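Local coordinates for surface antigen protein 2 (Candida albicans, PDB 4Y7S) that binds haem as a secreted CFEM haemophore and helps Candida albicans use iron from human haemoglobin during hyphal growth, at the interface of chains A and B and the interface of chains B and C. Coordinates in Å, arbitrary orientation; residue numbers count along the deposited sequence, not the author numbering. Chains: chain A/B/C, Surface antigen protein 2.

Two patches of a three-copy assembly are described here, their C-alpha centres about 29 Å apart. Both set the N-terminal 3-10 helix, residues 2-5, of one copy against the helix starting at residue 72 of the next: A on B in contact 1, B on C in contact 2. A:Pro2 and A:Tyr3 land near B:Asn76 and B:Lys79, whereas B:Pro2 and B:Tyr3 land near the helix's C-terminal end, at C:Gly83 and C:Ala86. Neither whole interface is an exact two-fold. The protein is a homodimer, and a transient holo trimer is not ruled out; the structure alone does not show whether either patch forms in solution.

Contact 1: the interface of chains A and B. Residues chain A 1-3; chain B 76, 79.
A:Pro2 turns the CD-CG edge of its ring to B:Asn76 and B:Lys79, two residues one helical turn apart on helix 72-88 of a neighbouring CFEM domain. That edge meets the lysine chain at about a right angle, with A:Pro2 CD 3.5 Å from B:Lys79 CD. At roughly a right angle to the lysine, the asparagine side-chain oxygen comes up to the same ring carbon, B:Asn76 OD1 standing 3.2 Å from A:Pro2 CD. This is packing: OD1 meets a carbon, and the adjacent proline N has no N-H to offer it. B:Lys79 starts with CG anti to its carbonyl carbon (chi1 -75°) and runs extended from there, which brings its CD methylene up to A:Tyr3 as well as the proline, with A:Tyr3 CE2 4.1 Å from B:Lys79 CD.

Polar groups meet through water. One water joins the chain terminus to the asparagine amide, 2.8 Å from A:Asn1 N and 2.9 Å from B:Asn76 ND2, whose N-H points nearly straight at it (165°). A second water takes the phenol of A:Tyr3 (OH, 3.0 Å) to the helix backbone at B:Lys79 O, 2.7 Å away.

Behind the first shell, A:Asn1 folds back to cap its own 3-10 helix: A:Tyr3 N gives a hydrogen bond of 3.0 Å to A:Asn1 OD1, reaching a lone pair in the carbonyl plane. The tyrosine ring in turn takes A:Pro2 CG over one face, near its rim, which backs the proline from within chain A.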
ATOM      1  N   ASN A   1      -2.915   4.635 -24.422  1.00 97.63           N
ATOM      2  CA  ASN A   1      -2.488   4.242 -23.081  1.00 87.50           C
ATOM      3  C   ASN A   1      -2.164   5.480 -22.242  1.00 85.68           C
ATOM      4  O   ASN A   1      -1.673   6.480 -22.767  1.00 87.02           O
ATOM      5  CB  ASN A   1      -1.291   3.293 -23.164  1.00 69.51           C
ATOM      6  CG  ASN A   1      -0.012   3.995 -23.561  1.00 82.65           C
ATOM      7  OD1 ASN A   1       0.538   4.790 -22.799  1.00 85.62           O
ATOM      8  ND2 ASN A   1       0.443   3.740 -24.781  1.00 91.41           N
ATOM      9  N   PRO A   2      -2.429   5.417 -20.929  1.00 83.84           N
ATOM     10  CA  PRO A   2      -2.322   6.623 -20.098  1.00 73.66           C
ATOM     11  C   PRO A   2      -0.892   7.073 -19.839  1.00 60.80           C
ATOM     12  O   PRO A   2      -0.717   8.161 -19.291  1.00 56.31           O
ATOM     13  CB  PRO A   2      -2.975   6.208 -18.777  1.00 67.73           C
ATOM     14  CG  PRO A   2      -2.793   4.729 -18.720  1.00 74.42           C
ATOM     15  CD  PRO A   2      -2.763   4.220 -20.135  1.00 79.81           C
ATOM     16  N   TYR A   3       0.102   6.276 -20.221  1.00 50.87           N
ATOM     17  CA  TYR A   3       1.463   6.530 -19.746  1.00 46.58           C
ATOM     18  C   TYR A   3       2.290   7.418 -20.683  1.00 55.07           C
ATOM     19  O   TYR A   3       3.449   7.723 -20.380  1.00 47.48           O
ATOM     20  CB  TYR A   3       2.193   5.188 -19.541  1.00 43.01           C
ATOM     21  CG  TYR A   3       1.456   4.238 -18.600  1.00 43.43           C
ATOM     22  CD1 TYR A   3       1.424   4.453 -17.226  1.00 42.61           C
ATOM     23  CD2 TYR A   3       0.781   3.129 -19.097  1.00 48.76           C
ATOM     24  CE1 TYR A   3       0.741   3.594 -16.381  1.00 42.28           C
ATOM     25  CE2 TYR A   3       0.098   2.261 -18.256  1.00 47.22           C
ATOM     26  CZ  TYR A   3       0.077   2.502 -16.902  1.00 50.76           C
ATOM     27  OH  TYR A   3      -0.618   1.637 -16.073  1.00 47.52           O
TER
ATOM     28  N   ASN B  76      -8.296   3.408 -20.017  1.00 36.87           N
ATOM     29  CA  ASN B  76      -7.495   4.464 -19.414  1.00 33.39           C
ATOM     30  C   ASN B  76      -8.034   4.870 -18.046  1.00 34.34           C
ATOM     31  O   ASN B  76      -7.261   5.062 -17.100  1.00 30.02           O
ATOM     32  CB  ASN B  76      -7.447   5.673 -20.344  1.00 34.85           C
ATOM     33  CG  ASN B  76      -6.548   5.435 -21.536  1.00 37.32           C
ATOM     34  OD1 ASN B  76      -5.616   4.639 -21.454  1.00 44.98           O
ATOM     35  ND2 ASN B  76      -6.831   6.099 -22.658  1.00 41.72           N
ATOM     36  N   LYS B  79      -6.959   2.144 -15.497  1.00 28.49           N
ATOM     37  CA  LYS B  79      -5.533   2.194 -15.219  1.00 28.90           C
ATOM     38  C   LYS B  79      -5.210   3.309 -14.251  1.00 27.54           C
ATOM     39  O   LYS B  79      -4.349   3.165 -13.378  1.00 27.13           O
ATOM     40  CB  LYS B  79      -4.760   2.367 -16.526  1.00 31.15           C
ATOM     41  CG  LYS B  79      -4.717   1.088 -17.341  1.00 35.27           C
ATOM     42  CD  LYS B  79      -3.828   1.213 -18.586  1.00 44.28           C
ATOM     43  CE  LYS B  79      -3.767  -0.102 -19.354  1.00 48.54           C
ATOM     44  NZ  LYS B  79      -3.208   0.083 -20.727  1.00 60.03           N
TER
HETATM   45  O   HOH W   1      -2.221   1.466 -13.533  1.00 32.44           O
HETATM   46  O   HOH W   2      -5.162   6.200 -25.049  1.00 56.62           O

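Contact 2: the interface of chains B and C. Residues chain B 2-3, 6; chain C 83, 86-87.
B:Tyr3 and B:Tyr6 reach with their phenol ends to the last turns of helix 72-87 in chain C, where C:Ala86 and C:Ala87 offer methyls and C:Gly83 and C:Ala86 offer backbone carbonyls.

Apolar packing pairs each ring with a methyl. C:Ala86 CB sits over the hydroxyl end of one face of B:Tyr3, 3.7 Å from its CZ. C:Ala87 CB meets B:Tyr6 more obliquely, beyond the rim at the tip of the ring, and lies 3.9 Å from B:Tyr6 CZ. In B:Tyr3 the ring stands beside its own backbone N, with CG anti to the carbonyl carbon (chi1 -63°); B:Tyr6 has the same first torsion, and both phenols point their hydroxyls at chain C. B:Pro2 CB adds a loose touch at 4.1 Å to C:Ala86 CB.

Polar contacts are long and weak. The B:Tyr3 hydroxyl gives a poor hydrogen bond to the backbone carbonyl at C:Ala86 O, 3.4 Å from its OH. B:Tyr6 OH makes a similarly weak one to C:Gly83 O, at 3.2 Å.

Backbone contact fills in beside them. With no side chain on C:Gly83, the carbonyl of B:Pro2 comes close to the helix, its O lying 3.2 Å from C:Gly83 CA.

The patch is small and lightly bonded; in the crystal it docks the N-terminal segment of one haemophore on the next, and may reflect the transient trimer that is not ruled out for the haem-loaded protein.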
ATOM      1  N   PRO B   2      -3.978   4.528  13.423  1.00 34.89           N
ATOM      2  CA  PRO B   2      -3.496   3.274  12.815  1.00 37.19           C
ATOM      3  C   PRO B   2      -3.015   3.364  11.358  1.00 26.50           C
ATOM      4  O   PRO B   2      -2.290   2.486  10.906  1.00 25.88           O
ATOM      5  CB  PRO B   2      -4.719   2.347  12.923  1.00 40.87           C
ATOM      6  CG  PRO B   2      -5.882   3.221  13.091  1.00 39.58           C
ATOM      7  CD  PRO B   2      -5.411   4.472  13.764  1.00 28.55           C
ATOM      8  N   TYR B   3      -3.339   4.445  10.662  1.00 22.08           N
ATOM      9  CA  TYR B   3      -3.096   4.544   9.220  1.00 23.96           C
ATOM     10  C   TYR B   3      -1.786   5.243   8.820  1.00 27.94           C
ATOM     11  O   TYR B   3      -1.591   5.542   7.645  1.00 21.81           O
ATOM     12  CB  TYR B   3      -4.290   5.227   8.571  1.00 20.65           C
ATOM     13  CG  TYR B   3      -5.560   4.419   8.733  1.00 21.24           C
ATOM     14  CD1 TYR B   3      -5.820   3.331   7.905  1.00 21.67           C
ATOM     15  CD2 TYR B   3      -6.464   4.694   9.754  1.00 22.66           C
ATOM     16  CE1 TYR B   3      -6.982   2.581   8.047  1.00 22.38           C
ATOM     17  CE2 TYR B   3      -7.612   3.944   9.911  1.00 28.07           C
ATOM     18  CZ  TYR B   3      -7.860   2.883   9.060  1.00 25.41           C
ATOM     19  OH  TYR B   3      -8.994   2.127   9.220  1.00 29.91           O
ATOM     20  N   TYR B   6       0.625   4.058   5.977  1.00 20.40           N
ATOM     21  CA  TYR B   6       0.304   4.322   4.577  1.00 15.42           C
ATOM     22  C   TYR B   6       0.877   5.676   4.198  1.00 19.84           C
ATOM     23  O   TYR B   6       1.178   6.494   5.091  1.00 18.74           O
ATOM     24  CB  TYR B   6      -1.207   4.273   4.354  1.00 15.16           C
ATOM     25  CG  TYR B   6      -1.754   2.899   4.687  1.00 19.02           C
ATOM     26  CD1 TYR B   6      -1.412   1.793   3.921  1.00 22.02           C
ATOM     27  CD2 TYR B   6      -2.554   2.699   5.802  1.00 27.49           C
ATOM     28  CE1 TYR B   6      -1.893   0.507   4.238  1.00 17.21           C
ATOM     29  CE2 TYR B   6      -3.032   1.430   6.129  1.00 22.15           C
ATOM     30  CZ  TYR B   6      -2.691   0.336   5.338  1.00 18.61           C
ATOM     31  OH  TYR B   6      -3.148  -0.930   5.643  1.00 19.82           O
TER
ATOM     32  N   GLY C  83      -2.261  -1.347  11.562  1.00 21.96           N
ATOM     33  CA  GLY C  83      -2.646  -0.649  10.340  1.00 22.74           C
ATOM     34  C   GLY C  83      -3.270  -1.560   9.280  1.00 24.28           C
ATOM     35  O   GLY C  83      -4.272  -1.223   8.650  1.00 19.19           O
ATOM     36  N   ALA C  86      -6.789  -2.640  10.501  1.00 19.12           N
ATOM     37  CA  ALA C  86      -7.770  -1.563  10.387  1.00 18.78           C
ATOM     38  C   ALA C  86      -8.238  -1.382   8.941  1.00 25.45           C
ATOM     39  O   ALA C  86      -9.432  -1.212   8.685  1.00 22.55           O
ATOM     40  CB  ALA C  86      -7.203  -0.264  10.905  1.00 22.79           C
ATOM     41  N   ALA C  87      -7.299  -1.420   7.999  1.00 18.61           N
ATOM     42  CA  ALA C  87      -7.632  -1.224   6.604  1.00 16.98           C
ATOM     43  C   ALA C  87      -8.481  -2.372   6.034  1.00 21.22           C
ATOM     44  O   ALA C  87      -9.208  -2.185   5.043  1.00 21.59           O
ATOM     45  CB  ALA C  87      -6.359  -1.045   5.791  1.00 18.42           C
TER